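Local coordinates for protein restriction endonuclease S subunits (Thermoanaerobacter tengcongensis, PDB 3OKG) that probably binds DNA as the specificity subunit of a type I methyltransferase, an enzyme composed of M and S polypeptides, at residues Y330-Y333 and L334-E337; K282-R285 and P286-L290; T351-D354 and L355-V358. All blocks are in the same frame, centred on the assembly; numbering follows the deposited sequence.

Contact 1: residues Y330-Y333 and L334-E337; sequences YLHY and LEPE
Y330 and L334 meet through complementary first torsions: in Y330 the ring leaves anti to the backbone N (chi1 -170°), whereas L334 carries CG beside its own N (chi1 -69°). That lays the leucine over one face of the tyrosine ring, with L334 CG 4.1 Å from the centroid of the Y330 ring and almost on its normal, a CH-pi contact. The methyl L334 CD1 comes down nearer the rim, 3.5 Å from Y330 CE2. The other methyl, L334 CD2, turns to the second tyrosine and touches Y333 CD2 at 4.1 Å. Beyond the leucine, Y330 OH is hydrogen-bonded to the carbonyl O of F359, and F217 meets the tyrosine ring edge-to-face. With an alanine here, L334 would probably lose the surface it lies on and be left free to shift, and the F359 carbonyl would lose its phenol partner. The backbone keeps the leucine in place: L334 N donates to Y330 O at 2.9 Å. One residue later E335 N reaches H332 O, also at 2.9 Å, from above the carbonyl plane, and E335 OE2 lies 3.5 Å from H332 CD2. The bonding thus passes from an i+4 to an i+3 span where helix 324-333 ends, and with P336 in the first turn beyond, this is a helix-to-helix junction in the specificity domain.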
ATOM      1  N   TYR A 330     -22.926   6.759 -16.943  1.00 23.22           N
ATOM      2  CA  TYR A 330     -22.824   6.685 -18.410  1.00 22.39           C
ATOM      3  C   TYR A 330     -21.615   7.470 -18.894  1.00 23.81           C
ATOM      4  O   TYR A 330     -20.821   6.967 -19.680  1.00 25.78           O
ATOM      5  CB  TYR A 330     -24.088   7.248 -19.049  1.00 23.77           C
ATOM      6  CG  TYR A 330     -24.185   6.990 -20.543  1.00 23.18           C
ATOM      7  CD1 TYR A 330     -24.144   5.706 -21.045  1.00 26.94           C
ATOM      8  CD2 TYR A 330     -24.340   8.049 -21.442  1.00 26.28           C
ATOM      9  CE1 TYR A 330     -24.243   5.465 -22.415  1.00 25.96           C
ATOM     10  CE2 TYR A 330     -24.438   7.820 -22.803  1.00 24.36           C
ATOM     11  CZ  TYR A 330     -24.398   6.541 -23.281  1.00 25.50           C
ATOM     12  OH  TYR A 330     -24.498   6.293 -24.628  1.00 28.20           O
ATOM     13  N   LEU A 331     -21.462   8.693 -18.393  1.00 26.41           N
ATOM     14  CA  LEU A 331     -20.338   9.544 -18.771  1.00 26.34           C
ATOM     15  C   LEU A 331     -18.998   8.926 -18.394  1.00 30.12           C
ATOM     16  O   LEU A 331     -18.020   9.051 -19.130  1.00 31.46           O
ATOM     17  CB  LEU A 331     -20.452  10.929 -18.127  1.00 28.76           C
ATOM     18  CG  LEU A 331     -21.615  11.822 -18.565  1.00 34.36           C
ATOM     19  CD1 LEU A 331     -21.641  13.073 -17.695  1.00 34.17           C
ATOM     20  CD2 LEU A 331     -21.565  12.192 -20.053  1.00 34.49           C
ATOM     21  N   HIS A 332     -18.960   8.255 -17.253  1.00 36.50           N
ATOM     22  CA  HIS A 332     -17.744   7.583 -16.807  1.00 32.94           C
ATOM     23  C   HIS A 332     -17.425   6.440 -17.755  1.00 45.23           C
ATOM     24  O   HIS A 332     -16.308   6.351 -18.249  1.00 42.19           O
ATOM     25  CB  HIS A 332     -17.877   7.089 -15.362  1.00 51.61           C
ATOM     26  CG  HIS A 332     -16.577   6.667 -14.744  1.00 67.61           C
ATOM     27  ND1 HIS A 332     -16.332   5.375 -14.328  1.00 80.48           N
ATOM     28  CD2 HIS A 332     -15.445   7.367 -14.483  1.00 70.31           C
ATOM     29  CE1 HIS A 332     -15.110   5.299 -13.830  1.00 66.46           C
ATOM     30  NE2 HIS A 332     -14.550   6.493 -13.913  1.00 82.52           N
ATOM     31  N   TYR A 333     -18.415   5.584 -18.017  1.00 30.18           N
ATOM     32  CA  TYR A 333     -18.283   4.504 -18.988  1.00 39.07           C
ATOM     33  C   TYR A 333     -17.827   4.993 -20.366  1.00 38.09           C
ATOM     34  O   TYR A 333     -17.094   4.299 -21.055  1.00 37.06           O
ATOM     35  CB  TYR A 333     -19.604   3.738 -19.098  1.00 38.31           C
ATOM     36  CG  TYR A 333     -19.696   2.754 -20.240  1.00 35.66           C
ATOM     37  CD1 TYR A 333     -18.890   1.620 -20.284  1.00 45.88           C
ATOM     38  CD2 TYR A 333     -20.622   2.942 -21.260  1.00 45.47           C
ATOM     39  CE1 TYR A 333     -18.993   0.709 -21.331  1.00 38.83           C
ATOM     40  CE2 TYR A 333     -20.731   2.050 -22.303  1.00 51.98           C
ATOM     41  CZ  TYR A 333     -19.922   0.938 -22.343  1.00 48.78           C
ATOM     42  OH  TYR A 333     -20.056   0.061 -23.407  1.00 45.28           O
ATOM     43  N   LEU A 334     -18.265   6.187 -20.761  1.00 32.13           N
ATOM     44  CA  LEU A 334     -17.909   6.756 -22.056  1.00 34.19           C
ATOM     45  C   LEU A 334     -16.581   7.509 -22.044  1.00 44.63           C
ATOM     46  O   LEU A 334     -16.211   8.114 -23.048  1.00 42.12           O
ATOM     47  CB  LEU A 334     -18.979   7.745 -22.525  1.00 36.61           C
ATOM     48  CG  LEU A 334     -20.373   7.278 -22.947  1.00 41.50           C
ATOM     49  CD1 LEU A 334     -21.112   8.447 -23.618  1.00 34.27           C
ATOM     50  CD2 LEU A 334     -20.295   6.066 -23.866  1.00 48.08           C
ATOM     51  N   GLU A 335     -15.871   7.508 -20.921  1.00 47.88           N
ATOM     52  CA  GLU A 335     -14.697   8.378 -20.808  1.00 54.01           C
ATOM     53  C   GLU A 335     -13.654   8.197 -21.936  1.00 47.20           C
ATOM     54  O   GLU A 335     -13.172   9.181 -22.495  1.00 54.71           O
ATOM     55  CB  GLU A 335     -14.053   8.291 -19.418  1.00 51.96           C
ATOM     56  CG  GLU A 335     -13.102   9.452 -19.124  1.00 66.20           C
ATOM     57  CD  GLU A 335     -12.762   9.593 -17.645  1.00 76.44           C
ATOM     58  OE1 GLU A 335     -11.859  10.398 -17.321  1.00 84.46           O
ATOM     59  OE2 GLU A 335     -13.393   8.909 -16.808  1.00 79.48           O
ATOM     60  N   PRO A 336     -13.308   6.944 -22.272  1.00 42.24           N
ATOM     61  CA  PRO A 336     -12.354   6.717 -23.371  1.00 44.96           C
ATOM     62  C   PRO A 336     -12.794   7.353 -24.689  1.00 46.40           C
ATOM     63  O   PRO A 336     -11.965   7.936 -25.387  1.00 51.78           O
ATOM     64  CB  PRO A 336     -12.327   5.196 -23.512  1.00 37.28           C
ATOM     65  CG  PRO A 336     -12.745   4.677 -22.167  1.00 52.65           C
ATOM     66  CD  PRO A 336     -13.696   5.692 -21.594  1.00 44.16           C
ATOM     67  N   GLU A 337     -14.074   7.236 -25.033  1.00 41.72           N
ATOM     68  CA  GLU A 337     -14.584   7.870 -26.248  1.00 47.62           C
ATOM     69  C   GLU A 337     -14.561   9.389 -26.129  1.00 61.00           C
ATOM     70  O   GLU A 337     -14.080  10.081 -27.027  1.00 57.43           O
ATOM     71  CB  GLU A 337     -16.004   7.384 -26.594  1.00 47.82           C
ATOM     72  CG  GLU A 337     -16.649   8.152 -27.757  1.00 81.75           C
ATOM     73  CD  GLU A 337     -18.116   7.793 -27.984  1.00 75.90           C
ATOM     74  OE1 GLU A 337     -18.396   6.640 -28.385  1.00 79.51           O
ATOM     75  OE2 GLU A 337     -18.988   8.674 -27.778  1.00 72.16           O
TER

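Contact 2: residues K282-R285 and P286-L290; sequences KVAR and PGDVL
R285 and D288 are the ends of a Pro-Gly beta turn, which carries the chain from strand 283-284, at the edge of a mixed sheet, into strand 289-292 of a neighbouring antiparallel sheet. The turn's own backbone bond, D288 N to R285 O at 3.1 Å, is weak. Much firmer is the side-chain bond running back across it: R285 N points almost straight at D288 OD2, 2.7 Å away with an N-H...O angle of 174°. The aspartate gets there by placing CG beside its own backbone N (chi1 -51°), which folds the carboxylate back toward the incoming strand. The donor reaches OD2 from above the carboxylate plane, not within it. R317, on strand 313-318, forms a salt bridge to the same oxygen, so OD2 is gripped by two donors and the buried carboxylate probably stays ionised.

This inner side is the tight part. The methyl of A284 touches both D288 OD2 and L290, with A284 CB 3.8 Å from L290 CD2, and A315 backs both apolar side chains.

Outside, the turn is looser. The R285 side chain bends at chi3 and runs out to the exposed side, where it lies against R317; its NE stays 5.2 Å from D288 OD2, a pair of opposite charges that do not touch. P286 is exposed too, at the corner of the turn. At G287 the backbone takes a positive phi of 115°, and a side chain there would be jammed against the carbonyl O of P286. Back on the packed side, D288 OD2 lies 3.4 Å from A284 CA, beside the very peptide whose N-H it accepts.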
ATOM      1  N   LYS A 282     -21.957  31.632 -15.820  1.00 39.25           N
ATOM      2  CA  LYS A 282     -22.554  30.335 -16.124  1.00 35.62           C
ATOM      3  C   LYS A 282     -22.630  29.588 -14.792  1.00 44.06           C
ATOM      4  O   LYS A 282     -21.604  29.293 -14.188  1.00 41.24           O
ATOM      5  CB  LYS A 282     -21.722  29.553 -17.139  1.00 40.22           C
ATOM      6  CG  LYS A 282     -21.675  30.176 -18.532  1.00 51.75           C
ATOM      7  CD  LYS A 282     -23.069  30.293 -19.146  1.00 48.07           C
ATOM      8  CE  LYS A 282     -23.002  30.424 -20.668  1.00 65.35           C
ATOM      9  NZ  LYS A 282     -24.329  30.765 -21.263  1.00 78.12           N
ATOM     10  N   VAL A 283     -23.836  29.290 -14.325  1.00 38.29           N
ATOM     11  CA  VAL A 283     -23.992  28.750 -12.969  1.00 31.83           C
ATOM     12  C   VAL A 283     -24.390  27.280 -12.951  1.00 46.28           C
ATOM     13  O   VAL A 283     -25.291  26.861 -13.676  1.00 38.15           O
ATOM     14  CB  VAL A 283     -25.016  29.567 -12.159  1.00 38.56           C
ATOM     15  CG1 VAL A 283     -25.229  28.961 -10.785  1.00 40.68           C
ATOM     16  CG2 VAL A 283     -24.550  31.026 -12.049  1.00 39.82           C
ATOM     17  N   ALA A 284     -23.697  26.507 -12.122  1.00 33.98           N
ATOM     18  CA  ALA A 284     -24.070  25.126 -11.842  1.00 32.37           C
ATOM     19  C   ALA A 284     -24.609  25.038 -10.409  1.00 47.45           C
ATOM     20  O   ALA A 284     -24.151  25.760  -9.519  1.00 42.20           O
ATOM     21  CB  ALA A 284     -22.871  24.223 -12.025  1.00 37.24           C
ATOM     22  N   ARG A 285     -25.588  24.167 -10.185  1.00 31.45           N
ATOM     23  CA  ARG A 285     -26.186  24.005  -8.857  1.00 36.60           C
ATOM     24  C   ARG A 285     -25.927  22.617  -8.269  1.00 36.21           C
ATOM     25  O   ARG A 285     -25.477  21.703  -8.977  1.00 41.04           O
ATOM     26  CB  ARG A 285     -27.697  24.255  -8.922  1.00 40.86           C
ATOM     27  CG  ARG A 285     -28.097  25.427  -9.795  1.00 54.69           C
ATOM     28  CD  ARG A 285     -29.553  25.809  -9.596  1.00 64.28           C
ATOM     29  NE  ARG A 285     -30.469  24.717  -9.909  1.00 60.17           N
ATOM     30  CZ  ARG A 285     -31.715  24.897 -10.334  1.00 65.48           C
ATOM     31  NH1 ARG A 285     -32.186  26.119 -10.501  1.00 64.96           N
ATOM     32  NH2 ARG A 285     -32.494  23.855 -10.605  1.00 77.24           N
ATOM     33  N   PRO A 286     -26.217  22.448  -6.968  1.00 44.42           N
ATOM     34  CA  PRO A 286     -26.069  21.135  -6.346  1.00 45.52           C
ATOM     35  C   PRO A 286     -26.832  20.093  -7.147  1.00 48.00           C
ATOM     36  O   PRO A 286     -28.022  20.265  -7.431  1.00 40.50           O
ATOM     37  CB  PRO A 286     -26.714  21.330  -4.978  1.00 52.74           C
ATOM     38  CG  PRO A 286     -26.487  22.769  -4.681  1.00 46.87           C
ATOM     39  CD  PRO A 286     -26.617  23.475  -5.989  1.00 50.67           C
ATOM     40  N   GLY A 287     -26.133  19.025  -7.512  1.00 50.85           N
ATOM     41  CA  GLY A 287     -26.700  18.001  -8.361  1.00 49.56           C
ATOM     42  C   GLY A 287     -25.960  17.966  -9.678  1.00 59.52           C
ATOM     43  O   GLY A 287     -25.311  16.975 -10.000  1.00 55.81           O
ATOM     44  N   ASP A 288     -26.029  19.062 -10.429  1.00 38.65           N
ATOM     45  CA  ASP A 288     -25.465  19.090 -11.773  1.00 36.88           C
ATOM     46  C   ASP A 288     -24.123  18.402 -11.888  1.00 30.46           C
ATOM     47  O   ASP A 288     -23.269  18.495 -11.000  1.00 38.26           O
ATOM     48  CB  ASP A 288     -25.243  20.516 -12.275  1.00 28.78           C
ATOM     49  CG  ASP A 288     -26.472  21.383 -12.137  1.00 47.91           C
ATOM     50  OD1 ASP A 288     -27.569  20.838 -11.909  1.00 37.40           O
ATOM     51  OD2 ASP A 288     -26.332  22.620 -12.242  1.00 39.16           O
ATOM     52  N   VAL A 289     -23.943  17.719 -13.009  1.00 28.82           N
ATOM     53  CA  VAL A 289     -22.707  17.037 -13.310  1.00 30.92           C
ATOM     54  C   VAL A 289     -21.799  18.009 -14.019  1.00 29.96           C
ATOM     55  O   VAL A 289     -22.252  18.765 -14.881  1.00 31.58           O
ATOM     56  CB  VAL A 289     -22.998  15.796 -14.209  1.00 28.14           C
ATOM     57  CG1 VAL A 289     -21.701  15.159 -14.697  1.00 25.74           C
ATOM     58  CG2 VAL A 289     -23.850  14.772 -13.429  1.00 22.71           C
ATOM     59  N   LEU A 290     -20.524  18.025 -13.647  1.00 31.96           N
ATOM     60  CA  LEU A 290     -19.556  18.895 -14.304  1.00 28.87           C
ATOM     61  C   LEU A 290     -18.703  18.026 -15.199  1.00 30.09           C
ATOM     62  O   LEU A 290     -18.353  16.904 -14.832  1.00 35.00           O
ATOM     63  CB  LEU A 290     -18.666  19.630 -13.274  1.00 31.92           C
ATOM     64  CG  LEU A 290     -19.377  20.425 -12.173  1.00 33.41           C
ATOM     65  CD1 LEU A 290     -18.396  20.889 -11.109  1.00 37.77           C
ATOM     66  CD2 LEU A 290     -20.138  21.622 -12.746  1.00 40.21           C
TER

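Contact 3: residues T351-D354 and L355-V358; sequences TKKD and LQNV
Helix 352-357 is short, less than two turns, and T351-D354 with L355-V358 runs from the N-cap through the helix into the loop that follows. T351 sits at the N-cap position, but its hydroxyl makes no capping bond; instead D354 turns its carboxylate back so that T351 N donates to D354 OD2 at 3.3 Å, which is one half of a capping box. Two straight i+4 bonds follow, L355 N to T351 O and Q356 N to K352 O. Further on the bonds are shared: N357 N gives a weak bond to K353 O and a better one to D354 O, 3.0 Å away and met from above its carbonyl plane; D354 O also takes V358 N weakly. On the exposed side two lysines run across amides. The aliphatic part of K352 passes Q356, its CE 3.8 Å from Q356 NE2. K353 bends at chi2 (-76°) and crosses N357 obliquely, with K353 CD 3.7 Å from N357 ND2; these are van der Waals contacts. The N357 amide stays near the helix because CG lies beside its own backbone N, bringing CG to 3.3 Å from K353 O. Underneath, buried L355 packs on I239 and M241 of strand 237-241. Backbone bonds join Q356 to G234 and V358 to L233, so this short helix is tied to helix 233-236 and the strand after it, just before the chain enters strand 359-362.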
ATOM      1  N   THR A 351     -17.999  20.743 -27.867  1.00 58.84           N
ATOM      2  CA  THR A 351     -19.001  21.771 -28.107  1.00 44.78           C
ATOM      3  C   THR A 351     -20.338  21.390 -27.483  1.00 46.77           C
ATOM      4  O   THR A 351     -20.619  20.207 -27.261  1.00 46.31           O
ATOM      5  CB  THR A 351     -19.220  21.983 -29.611  1.00 57.31           C
ATOM      6  OG1 THR A 351     -19.873  23.240 -29.833  1.00 74.76           O
ATOM      7  CG2 THR A 351     -20.079  20.868 -30.188  1.00 39.64           C
ATOM      8  N   LYS A 352     -21.160  22.397 -27.201  1.00 44.07           N
ATOM      9  CA  LYS A 352     -22.521  22.167 -26.732  1.00 42.32           C
ATOM     10  C   LYS A 352     -23.235  21.147 -27.617  1.00 45.30           C
ATOM     11  O   LYS A 352     -23.842  20.199 -27.127  1.00 37.40           O
ATOM     12  CB  LYS A 352     -23.309  23.477 -26.719  1.00 39.04           C
ATOM     13  CG  LYS A 352     -24.568  23.436 -25.866  1.00 37.34           C
ATOM     14  CD  LYS A 352     -25.345  24.728 -25.997  1.00 47.04           C
ATOM     15  CE  LYS A 352     -26.358  24.888 -24.875  1.00 55.04           C
ATOM     16  NZ  LYS A 352     -26.568  26.326 -24.509  1.00 63.97           N
ATOM     17  N   LYS A 353     -23.167  21.344 -28.928  1.00 34.17           N
ATOM     18  CA  LYS A 353     -23.861  20.445 -29.832  1.00 47.14           C
ATOM     19  C   LYS A 353     -23.394  18.998 -29.664  1.00 41.40           C
ATOM     20  O   LYS A 353     -24.216  18.089 -29.616  1.00 32.25           O
ATOM     21  CB  LYS A 353     -23.734  20.921 -31.279  1.00 46.97           C
ATOM     22  CG  LYS A 353     -25.022  21.512 -31.829  1.00 49.76           C
ATOM     23  CD  LYS A 353     -26.015  20.394 -32.163  1.00 71.48           C
ATOM     24  CE  LYS A 353     -27.056  20.823 -33.191  1.00 77.64           C
ATOM     25  NZ  LYS A 353     -27.610  19.642 -33.939  1.00 58.72           N
ATOM     26  N   ASP A 354     -22.084  18.797 -29.548  1.00 38.93           N
ATOM     27  CA  ASP A 354     -21.530  17.476 -29.260  1.00 43.07           C
ATOM     28  C   ASP A 354     -22.251  16.828 -28.082  1.00 39.04           C
ATOM     29  O   ASP A 354     -22.807  15.736 -28.208  1.00 41.87           O
ATOM     30  CB  ASP A 354     -20.035  17.578 -28.950  1.00 44.01           C
ATOM     31  CG  ASP A 354     -19.210  17.922 -30.174  1.00 59.30           C
ATOM     32  OD1 ASP A 354     -19.761  17.853 -31.297  1.00 58.83           O
ATOM     33  OD2 ASP A 354     -18.014  18.259 -30.013  1.00 45.76           O
ATOM     34  N   LEU A 355     -22.252  17.523 -26.950  1.00 29.05           N
ATOM     35  CA  LEU A 355     -22.856  17.007 -25.730  1.00 36.48           C
ATOM     36  C   LEU A 355     -24.327  16.734 -25.923  1.00 41.46           C
ATOM     37  O   LEU A 355     -24.830  15.706 -25.493  1.00 35.53           O
ATOM     38  CB  LEU A 355     -22.690  18.003 -24.590  1.00 34.33           C
ATOM     39  CG  LEU A 355     -21.652  17.724 -23.502  1.00 52.28           C
ATOM     40  CD1 LEU A 355     -20.592  16.749 -23.968  1.00 50.85           C
ATOM     41  CD2 LEU A 355     -21.044  19.031 -23.011  1.00 34.48           C
ATOM     42  N   GLN A 356     -25.024  17.665 -26.561  1.00 29.92           N
ATOM     43  CA  GLN A 356     -26.456  17.508 -26.760  1.00 30.01           C
ATOM     44  C   GLN A 356     -26.768  16.296 -27.642  1.00 28.96           C
ATOM     45  O   GLN A 356     -27.846  15.707 -27.535  1.00 36.58           O
ATOM     46  CB  GLN A 356     -27.047  18.766 -27.403  1.00 38.93           C
ATOM     47  CG  GLN A 356     -27.084  20.005 -26.505  1.00 29.79           C
ATOM     48  CD  GLN A 356     -27.657  21.214 -27.231  1.00 46.61           C
ATOM     49  OE1 GLN A 356     -27.512  21.340 -28.447  1.00 37.70           O
ATOM     50  NE2 GLN A 356     -28.316  22.100 -26.492  1.00 46.80           N
ATOM     51  N   ASN A 357     -25.829  15.936 -28.516  1.00 35.74           N
ATOM     52  CA  ASN A 357     -26.064  14.897 -29.519  1.00 35.99           C
ATOM     53  C   ASN A 357     -25.716  13.481 -29.065  1.00 36.86           C
ATOM     54  O   ASN A 357     -25.987  12.516 -29.782  1.00 43.98           O
ATOM     55  CB  ASN A 357     -25.259  15.197 -30.778  1.00 37.39           C
ATOM     56  CG  ASN A 357     -25.924  16.216 -31.666  1.00 54.85           C
ATOM     57  OD1 ASN A 357     -27.116  16.488 -31.526  1.00 39.89           O
ATOM     58  ND2 ASN A 357     -25.158  16.779 -32.599  1.00 44.63           N
ATOM     59  N   VAL A 358     -25.080  13.370 -27.904  1.00 34.20           N
ATOM     60  CA  VAL A 358     -24.749  12.072 -27.305  1.00 32.32           C
ATOM     61  C   VAL A 358     -26.017  11.271 -27.073  1.00 26.46           C
ATOM     62  O   VAL A 358     -26.905  11.732 -26.361  1.00 23.57           O
ATOM     63  CB  VAL A 358     -24.052  12.290 -25.939  1.00 34.19           C
ATOM     64  CG1 VAL A 358     -23.856  10.969 -25.212  1.00 30.99           C
ATOM     65  CG2 VAL A 358     -22.718  13.015 -26.143  1.00 37.30           C
TER

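Overall arrangement
Along the chain the order is contact 2, contact 1, contact 3, all in the second DNA specificity domain. Contact 2 closes the only loop, a tight turn from the mixed sheet into the antiparallel one; contact 1 is a helix junction and contact 3 a short helix. They run in series, and none nests in or crosses another. Helix 324-333, which ends in contact 1, packs back on the antiparallel sheet through L331 CD1 and V289 CG1, 3.7 Å apart. After helix 335-338 the chain reaches contact 3, whose V358 CG1 returns to Y330 CE2 at 4.0 Å and also touches L334. Contacts 2 and 3 do not touch; contact 1 touches both.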